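Local coordinates for putative enoyl-CoA hydratase/isomerase (Bordetella parapertussis, PDB 3ISA), which is a putative enoyl-CoA hydratase/isomerase of the crotonase-like family, probably acting on acyl-CoA thioesters, though its substrate is not established, at residues Phe69-Leu81 with Ala228-Leu241. Sequence-based numbering, arbitrary orientation. Where two conformers were deposited one is given.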
# COMPACT_ATOMS: atom_id res chain seq x y z
N PHE D 69 19.02 5.80 31.85
CA PHE D 69 19.96 6.88 31.55
C PHE D 69 21.22 6.94 32.44
O PHE D 69 22.08 7.79 32.22
CB PHE D 69 19.26 8.25 31.57
CG PHE D 69 18.29 8.45 30.44
CD1 PHE D 69 18.76 8.72 29.16
CD2 PHE D 69 16.92 8.35 30.66
CE1 PHE D 69 17.86 8.91 28.10
CE2 PHE D 69 16.02 8.55 29.61
CZ PHE D 69 16.50 8.82 28.33
N THR D 70 21.30 6.05 33.43
CA THR D 70 22.51 5.90 34.27
C THR D 70 23.74 5.70 33.39
O THR D 70 23.77 4.78 32.56
CB THR D 70 22.38 4.71 35.24
OG1 THR D 70 21.12 4.78 35.91
CG2 THR D 70 23.54 4.68 36.28
N ASP D 71 24.75 6.55 33.56
CA ASP D 71 26.00 6.43 32.79
C ASP D 71 25.83 6.51 31.25
O ASP D 71 26.64 5.95 30.49
CB ASP D 71 26.80 5.16 33.17
CG ASP D 71 27.06 5.06 34.68
OD1 ASP D 71 27.58 6.03 35.28
OD2 ASP D 71 26.77 3.99 35.25
N TYR D 72 24.79 7.22 30.78
CA TYR D 72 24.65 7.49 29.35
C TYR D 72 25.83 8.35 28.86
O TYR D 72 26.24 8.25 27.69
CB TYR D 72 23.30 8.14 29.01
CG TYR D 72 23.27 9.64 29.19
CD1 TYR D 72 23.43 10.50 28.10
CD2 TYR D 72 23.10 10.20 30.46
CE1 TYR D 72 23.43 11.87 28.27
CE2 TYR D 72 23.10 11.57 30.64
CZ TYR D 72 23.25 12.40 29.54
OH TYR D 72 23.25 13.74 29.73
N GLU D 73 26.38 9.19 29.75
CA GLU D 73 27.53 10.04 29.41
C GLU D 73 28.78 9.26 28.97
O GLU D 73 29.55 9.74 28.15
CB GLU D 73 27.89 10.98 30.58
CG GLU D 73 26.91 12.15 30.76
CD GLU D 73 27.23 13.36 29.88
OE1 GLU D 73 27.49 13.20 28.66
OE2 GLU D 73 27.21 14.48 30.42
N THR D 74 28.95 8.06 29.52
CA THR D 74 30.10 7.22 29.18
C THR D 74 29.79 6.24 28.04
O THR D 74 30.65 5.42 27.67
CB THR D 74 30.63 6.46 30.42
OG1 THR D 74 29.59 5.66 30.98
CG2 THR D 74 31.14 7.44 31.46
N GLN D 75 28.59 6.32 27.48
CA GLN D 75 28.27 5.50 26.31
C GLN D 75 28.31 6.36 25.06
O GLN D 75 28.03 7.56 25.13
CB GLN D 75 26.92 4.81 26.47
CG GLN D 75 26.93 3.78 27.61
CD GLN D 75 25.69 2.93 27.65
OE1 GLN D 75 24.91 2.92 26.71
NE2 GLN D 75 25.50 2.20 28.75
N SER D 76 28.68 5.78 23.93
CA SER D 76 28.80 6.55 22.70
C SER D 76 27.43 6.80 22.08
O SER D 76 26.45 6.17 22.49
CB SER D 76 29.70 5.83 21.70
OG SER D 76 29.07 4.63 21.26
N GLU D 77 27.38 7.70 21.10
CA GLU D 77 26.16 7.95 20.32
C GLU D 77 25.65 6.64 19.72
O GLU D 77 24.44 6.39 19.72
CB GLU D 77 26.41 8.96 19.19
CG GLU D 77 26.90 10.34 19.61
CD GLU D 77 25.81 11.26 20.16
OE1 GLU D 77 26.05 12.48 20.23
OE2 GLU D 77 24.72 10.78 20.53
N GLY D 78 26.58 5.83 19.22
CA GLY D 78 26.31 4.52 18.63
C GLY D 78 25.70 3.54 19.64
O GLY D 78 24.70 2.87 19.35
N ASP D 79 26.32 3.47 20.81
CA ASP D 79 25.85 2.63 21.92
C ASP D 79 24.39 2.94 22.23
O ASP D 79 23.60 2.01 22.42
CB ASP D 79 26.65 2.91 23.19
CG ASP D 79 28.08 2.41 23.12
OD1 ASP D 79 28.40 1.49 22.33
OD2 ASP D 79 28.90 2.96 23.90
N LEU D 80 24.05 4.23 22.29
CA LEU D 80 22.69 4.67 22.65
C LEU D 80 21.69 4.32 21.55
O LEU D 80 20.57 3.88 21.83
CB LEU D 80 22.67 6.17 22.95
CG LEU D 80 23.56 6.59 24.12
CD1 LEU D 80 23.58 8.12 24.22
CD2 LEU D 80 23.13 5.94 25.44
N LEU D 81 22.11 4.53 20.30
CA LEU D 81 21.30 4.14 19.13
C LEU D 81 20.98 2.65 19.14
O LEU D 81 19.82 2.27 18.97
CB LEU D 81 21.98 4.52 17.81
CG LEU D 81 21.26 3.98 16.56
CD1 LEU D 81 19.84 4.58 16.38
CD2 LEU D 81 22.08 4.11 15.27
N ALA D 228 17.04 8.75 16.52
CA ALA D 228 18.14 8.51 17.45
C ALA D 228 19.53 8.63 16.78
O ALA D 228 20.54 8.77 17.46
CB ALA D 228 17.98 7.15 18.11
N ALA D 229 19.57 8.60 15.44
CA ALA D 229 20.83 8.73 14.69
C ALA D 229 21.19 10.16 14.26
O ALA D 229 22.29 10.39 13.74
CB ALA D 229 20.84 7.79 13.47
N GLN D 230 20.27 11.12 14.44
CA GLN D 230 20.57 12.53 14.15
C GLN D 230 21.77 12.94 15.02
O GLN D 230 21.76 12.69 16.23
CB GLN D 230 19.39 13.45 14.47
CG GLN D 230 18.08 13.20 13.71
CD GLN D 230 18.18 13.42 12.20
OE1 GLN D 230 19.01 14.20 11.72
NE2 GLN D 230 17.32 12.73 11.45
N PRO D 231 22.83 13.52 14.40
CA PRO D 231 23.94 14.06 15.19
C PRO D 231 23.46 14.94 16.36
O PRO D 231 22.49 15.67 16.22
CB PRO D 231 24.71 14.89 14.16
CG PRO D 231 24.56 14.07 12.90
CD PRO D 231 23.09 13.68 12.95
N GLY D 232 24.13 14.80 17.50
CA GLY D 232 23.79 15.58 18.70
C GLY D 232 22.75 14.94 19.62
O GLY D 232 22.22 15.62 20.50
N PHE D 233 22.49 13.64 19.43
CA PHE D 233 21.53 12.85 20.24
C PHE D 233 21.81 12.96 21.73
O PHE D 233 20.91 13.30 22.52
CB PHE D 233 21.54 11.36 19.78
CG PHE D 233 20.52 10.46 20.47
CD1 PHE D 233 19.19 10.85 20.62
CD2 PHE D 233 20.89 9.19 20.92
CE1 PHE D 233 18.24 9.99 21.23
CE2 PHE D 233 19.96 8.33 21.53
CZ PHE D 233 18.63 8.74 21.69
N LYS D 234 23.06 12.71 22.08
CA LYS D 234 23.53 12.75 23.46
C LYS D 234 23.35 14.12 24.10
O LYS D 234 22.92 14.21 25.27
CB LYS D 234 25.00 12.35 23.49
CG LYS D 234 25.34 11.38 24.56
CD LYS D 234 26.75 10.88 24.39
CE LYS D 234 27.41 10.80 25.74
NZ LYS D 234 28.75 10.17 25.65
N ALA D 235 23.66 15.17 23.35
CA ALA D 235 23.47 16.55 23.81
C ALA D 235 21.99 16.88 24.03
O ALA D 235 21.66 17.55 25.01
CB ALA D 235 24.11 17.55 22.84
N ARG D 236 21.12 16.37 23.16
CA ARG D 236 19.66 16.55 23.29
C ARG D 236 19.15 15.89 24.57
O ARG D 236 18.32 16.46 25.31
CB ARG D 236 18.91 15.98 22.07
CG ARG D 236 19.08 16.78 20.77
CD ARG D 236 18.11 16.31 19.67
NE ARG D 236 18.28 14.91 19.26
CZ ARG D 236 19.13 14.48 18.32
NH1 ARG D 236 19.95 15.32 17.70
NH2 ARG D 236 19.19 13.18 18.01
N ILE D 237 19.65 14.68 24.83
CA ILE D 237 19.35 13.98 26.08
C ILE D 237 19.81 14.80 27.32
O ILE D 237 19.02 15.02 28.26
CB ILE D 237 19.98 12.55 26.08
CG1 ILE D 237 19.31 11.66 25.01
CG2 ILE D 237 19.88 11.89 27.45
CD1 ILE D 237 19.99 10.30 24.77
N ARG D 238 21.05 15.27 27.28
CA ARG D 238 21.63 16.11 28.34
C ARG D 238 20.76 17.33 28.64
O ARG D 238 20.42 17.58 29.80
CB ARG D 238 23.06 16.52 27.96
CG ARG D 238 23.89 17.14 29.10
CD ARG D 238 25.29 17.49 28.61
NE ARG D 238 26.00 16.30 28.13
CZ ARG D 238 26.44 16.12 26.88
NH1 ARG D 238 26.27 17.07 25.96
NH2 ARG D 238 27.07 15.00 26.56
N ASP D 239 20.37 18.05 27.58
CA ASP D 239 19.50 19.22 27.69
C ASP D 239 18.16 18.90 28.34
O ASP D 239 17.69 19.66 29.19
CB ASP D 239 19.25 19.85 26.32
CG ASP D 239 20.48 20.55 25.75
OD1 ASP D 239 21.46 20.75 26.50
OD2 ASP D 239 20.45 20.91 24.55
N TYR D 240 17.57 17.77 27.94
CA TYR D 240 16.29 17.33 28.48
C TYR D 240 16.40 16.94 29.97
O TYR D 240 15.53 17.31 30.78
CB TYR D 240 15.69 16.17 27.65
CG TYR D 240 14.62 15.43 28.41
CD1 TYR D 240 13.36 16.00 28.62
CD2 TYR D 240 14.87 14.16 28.95
CE1 TYR D 240 12.38 15.32 29.35
CE2 TYR D 240 13.91 13.48 29.67
CZ TYR D 240 12.67 14.07 29.87
OH TYR D 240 11.72 13.38 30.60
N LEU D 241 17.46 16.21 30.32
CA LEU D 241 17.65 15.72 31.69
C LEU D 241 17.95 16.85 32.68
O LEU D 241 17.75 16.68 33.89
CB LEU D 241 18.73 14.64 31.75
CG LEU D 241 18.42 13.28 31.12
CD1 LEU D 241 19.64 12.39 31.19
CD2 LEU D 241 17.23 12.59 31.80
O HOH W 1 25.80 14.93 21.27
O HOH W 2 23.20 8.33 18.03
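Glu77 CA and Lys234 CA lie 6.3 Å apart, where the start of helix 77-81 meets the start of helix 233-241 at 76° between axes. Glu77 reaches the N-terminal turn of the second helix. Glu77 OE2 accepts from Lys234 N at 3.0 Å, through the syn lone pair, with an N-H...O angle of 140°. A water donates to Glu77 OE1 and accepts from Ala235 N. Glu77 has two conformers, so these bonds hold for one of them and are less certain. In that conformer the carboxylate meets one amide of the helix start directly and one through water. The Lys234 chain continues past Leu80 CD1 and Tyr72 CD1. Lys234 NZ donates to Glu73 O at 2.7 Å, from above the carbonyl plane. Lys234 NZ also donates to Gln75 O at 2.8 Å.

Ile237 CG2 lies over one face of the Tyr72 ring, a CH-pi contact 4.0 Å from the centroid. Glu73 CG covers the opposite face. Ile237 CG2 also meets Phe69 CE1 at 3.7 Å. With CG between the backbone N and the carbonyl carbon (chi1 84°), the Tyr72 ring is turned onto helix 233-241, and its CE2 packs on Leu241 CD1. Arg238 NE donates to Glu73 OE2 at 3.2 Å, from above the carboxylate plane. The salt-bridge arm from Arg238 NH2 to Glu73 OE1 is less certain. Leu80 CB packs at the edge of the Phe233 ring. Leu82 of a neighbouring subunit packs on Glu77 and Leu81. Lys234 NZ grips two loop carbonyls, which would fix the loop's path against the last helix, with the Glu73-Arg238 charge pair at the exposed edge.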